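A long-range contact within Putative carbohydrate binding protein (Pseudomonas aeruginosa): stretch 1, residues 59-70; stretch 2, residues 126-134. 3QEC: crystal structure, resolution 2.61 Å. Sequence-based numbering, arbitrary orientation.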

# COMPACT_ATOMS: atom_id res chain seq x y z
N TYR A 59 8.92 8.39 -0.16
CA TYR A 59 7.53 8.67 -0.56
C TYR A 59 6.55 8.20 0.53
O TYR A 59 5.75 9.00 1.02
CB TYR A 59 7.21 8.00 -1.92
CG TYR A 59 5.83 8.33 -2.42
CD1 TYR A 59 5.59 9.48 -3.18
CD2 TYR A 59 4.74 7.51 -2.13
CE1 TYR A 59 4.31 9.79 -3.64
CE2 TYR A 59 3.45 7.82 -2.56
CZ TYR A 59 3.24 8.95 -3.34
OH TYR A 59 1.97 9.25 -3.76
N TYR A 60 6.63 6.90 0.92
CA TYR A 60 5.74 6.29 1.91
C TYR A 60 5.90 6.89 3.33
O TYR A 60 4.94 6.87 4.09
CB TYR A 60 5.88 4.77 1.91
CG TYR A 60 5.24 4.14 0.68
CD1 TYR A 60 3.93 4.44 0.32
CD2 TYR A 60 5.93 3.22 -0.10
CE1 TYR A 60 3.34 3.87 -0.80
CE2 TYR A 60 5.34 2.63 -1.22
CZ TYR A 60 4.05 2.96 -1.56
OH TYR A 60 3.45 2.39 -2.66
N ALA A 61 7.06 7.49 3.65
CA ALA A 61 7.23 8.17 4.94
C ALA A 61 6.27 9.36 5.04
O ALA A 61 5.63 9.54 6.07
CB ALA A 61 8.67 8.64 5.11
N LYS A 62 6.13 10.14 3.94
CA LYS A 62 5.25 11.30 3.95
C LYS A 62 3.78 10.95 3.58
O LYS A 62 2.89 11.60 4.12
CB LYS A 62 5.80 12.42 3.03
N PHE A 63 3.51 9.93 2.71
CA PHE A 63 2.12 9.68 2.28
C PHE A 63 1.59 8.25 2.45
O PHE A 63 0.43 8.00 2.10
CB PHE A 63 1.96 10.07 0.79
CG PHE A 63 2.50 11.44 0.43
CD1 PHE A 63 1.79 12.59 0.75
CD2 PHE A 63 3.74 11.56 -0.19
CE1 PHE A 63 2.31 13.86 0.44
CE2 PHE A 63 4.26 12.83 -0.49
CZ PHE A 63 3.55 13.97 -0.17
N GLY A 64 2.39 7.35 2.99
CA GLY A 64 2.04 5.93 3.11
C GLY A 64 1.13 5.48 4.22
O GLY A 64 0.46 4.45 4.07
N ASN A 65 1.12 6.19 5.37
CA ASN A 65 0.28 5.85 6.52
C ASN A 65 -0.35 7.14 7.04
O ASN A 65 -0.17 7.53 8.20
CB ASN A 65 1.08 5.10 7.59
CG ASN A 65 1.44 3.68 7.22
OD1 ASN A 65 0.58 2.78 7.23
ND2 ASN A 65 2.71 3.45 6.90
N LEU A 66 -1.11 7.81 6.17
CA LEU A 66 -1.68 9.12 6.43
C LEU A 66 -3.19 9.12 6.34
O LEU A 66 -3.76 8.76 5.29
CB LEU A 66 -1.05 10.11 5.41
CG LEU A 66 -1.50 11.59 5.41
CD1 LEU A 66 -1.27 12.26 6.77
CD2 LEU A 66 -0.80 12.36 4.29
N ASP A 67 -3.84 9.57 7.42
CA ASP A 67 -5.30 9.75 7.51
C ASP A 67 -5.72 10.87 6.56
O ASP A 67 -4.99 11.86 6.44
CB ASP A 67 -5.73 10.06 8.96
CG ASP A 67 -5.70 8.87 9.91
OD1 ASP A 67 -5.61 7.72 9.43
OD2 ASP A 67 -5.75 9.09 11.13
N ALA A 68 -6.85 10.69 5.84
CA ALA A 68 -7.39 11.68 4.91
C ALA A 68 -7.74 13.01 5.62
O ALA A 68 -7.60 14.08 5.02
CB ALA A 68 -8.62 11.13 4.21
N ALA A 69 -8.16 12.94 6.91
CA ALA A 69 -8.49 14.13 7.69
C ALA A 69 -7.25 14.95 8.06
O ALA A 69 -7.34 16.17 8.21
CB ALA A 69 -9.23 13.73 8.97
N LYS A 70 -6.09 14.27 8.19
CA LYS A 70 -4.82 14.87 8.59
C LYS A 70 -3.96 15.31 7.39
O LYS A 70 -2.81 15.73 7.59
CB LYS A 70 -4.04 13.91 9.50
CG LYS A 70 -4.72 13.70 10.86
CD LYS A 70 -3.89 12.86 11.81
CE LYS A 70 -4.55 12.68 13.15
NZ LYS A 70 -3.68 11.93 14.10
N ILE A 126 -18.00 13.63 7.47
CA ILE A 126 -16.59 13.46 7.81
C ILE A 126 -16.00 12.43 6.87
O ILE A 126 -16.69 11.46 6.54
CB ILE A 126 -16.47 13.00 9.31
CG1 ILE A 126 -17.30 13.85 10.31
CG2 ILE A 126 -15.03 12.80 9.79
CD1 ILE A 126 -16.99 15.38 10.43
N THR A 127 -14.75 12.62 6.43
CA THR A 127 -14.05 11.62 5.61
C THR A 127 -13.12 10.86 6.56
O THR A 127 -12.35 11.48 7.30
CB THR A 127 -13.36 12.21 4.38
OG1 THR A 127 -14.36 12.80 3.56
CG2 THR A 127 -12.61 11.17 3.58
N GLU A 128 -13.28 9.53 6.60
CA GLU A 128 -12.52 8.66 7.49
C GLU A 128 -11.55 7.78 6.69
O GLU A 128 -11.69 7.66 5.48
CB GLU A 128 -13.48 7.81 8.34
CG GLU A 128 -14.32 8.61 9.32
CD GLU A 128 -14.53 7.93 10.66
OE1 GLU A 128 -13.58 7.94 11.48
OE2 GLU A 128 -15.63 7.40 10.90
N GLY A 129 -10.58 7.21 7.39
CA GLY A 129 -9.57 6.35 6.78
C GLY A 129 -8.45 7.12 6.12
O GLY A 129 -8.21 8.29 6.43
N GLY A 130 -7.75 6.44 5.22
CA GLY A 130 -6.61 6.99 4.50
C GLY A 130 -5.72 5.91 3.93
O GLY A 130 -6.20 4.84 3.56
N THR A 131 -4.41 6.19 3.87
CA THR A 131 -3.42 5.26 3.32
C THR A 131 -2.85 4.36 4.41
O THR A 131 -2.77 4.78 5.58
CB THR A 131 -2.29 6.00 2.56
OG1 THR A 131 -1.66 6.93 3.44
CG2 THR A 131 -2.79 6.73 1.32
N VAL A 132 -2.48 3.13 4.03
CA VAL A 132 -1.86 2.14 4.91
C VAL A 132 -0.79 1.40 4.07
O VAL A 132 -1.07 0.96 2.95
CB VAL A 132 -2.87 1.21 5.65
CG1 VAL A 132 -3.82 0.48 4.68
CG2 VAL A 132 -2.15 0.23 6.59
N THR A 133 0.45 1.35 4.59
CA THR A 133 1.62 0.75 3.93
C THR A 133 2.45 -0.05 4.93
O THR A 133 2.78 0.45 6.00
CB THR A 133 2.45 1.88 3.27
OG1 THR A 133 1.62 2.65 2.40
CG2 THR A 133 3.69 1.38 2.54
N LYS A 134 2.81 -1.29 4.54
CA LYS A 134 3.64 -2.20 5.35
C LYS A 134 4.78 -2.78 4.50
O LYS A 134 4.71 -2.76 3.26
CB LYS A 134 2.78 -3.35 5.92
CG LYS A 134 1.73 -2.93 6.96
CD LYS A 134 2.33 -2.72 8.34
CE LYS A 134 1.35 -2.14 9.31
NZ LYS A 134 1.93 -2.07 10.67

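The side chain of Asn-65 imitates a strand backbone. Its CA-to-CB bond points away from stretch 2, but the amide end turns back and pairs with the main chain of Thr-133. Thr-133 N donates to Asn-65 OD1 at 3.0 Å, and Asn-65 ND2 donates to Thr-133 O at 3.1 Å. One carboxamide thus satisfies both polar groups of one backbone residue.

Thr-131 and Thr-133 point toward stretch 1, and their hydroxyls bond to the backbone from Phe-63 to Leu-66. Thr-131 OG1 donates to Phe-63 O at 2.7 Å and accepts from Leu-66 N at 2.9 Å. It therefore links two backbone groups three residues apart in sequence. Thr-133 OG1 donates to Gly-64 O at 2.7 Å. Gly-64 O also lies 3.2 Å from Val-132 N, but the angle is too poor for a hydrogen bond.

Thr-133 also packs on Tyr-60. Thr-133 CG2 sits over one face of the Tyr-60 ring, 3.8 Å from the Tyr-60 ring centroid, in a CH-pi contact.

Further along, the contact is made between backbones. Thr-131 N donates to Leu-66 O at 3.0 Å, and Ala-68 N donates to Gly-129 O at 2.8 Å. These bonds flank a single beta bridge between Asp-67 and Gly-130, where the two CA atoms are 4.3 Å apart. The same carbonyls receive CA-H...O contacts: Gly-130 CA to Leu-66 O and Asp-67 CA to Gly-129 O, each 3.4 Å.

Gly-130 makes this close approach possible. A CB on Gly-130 would point toward stretch 1 and fall 2.2 Å from Leu-66 O and 2.8 Å from Asp-67 CA, both clashes. Gly-129 has a positive phi of 81°, which favours glycine in its own right.

Beyond the bridge, Ala-68 CB meets Thr-127 CG2 at 4.0 Å, a small apolar contact.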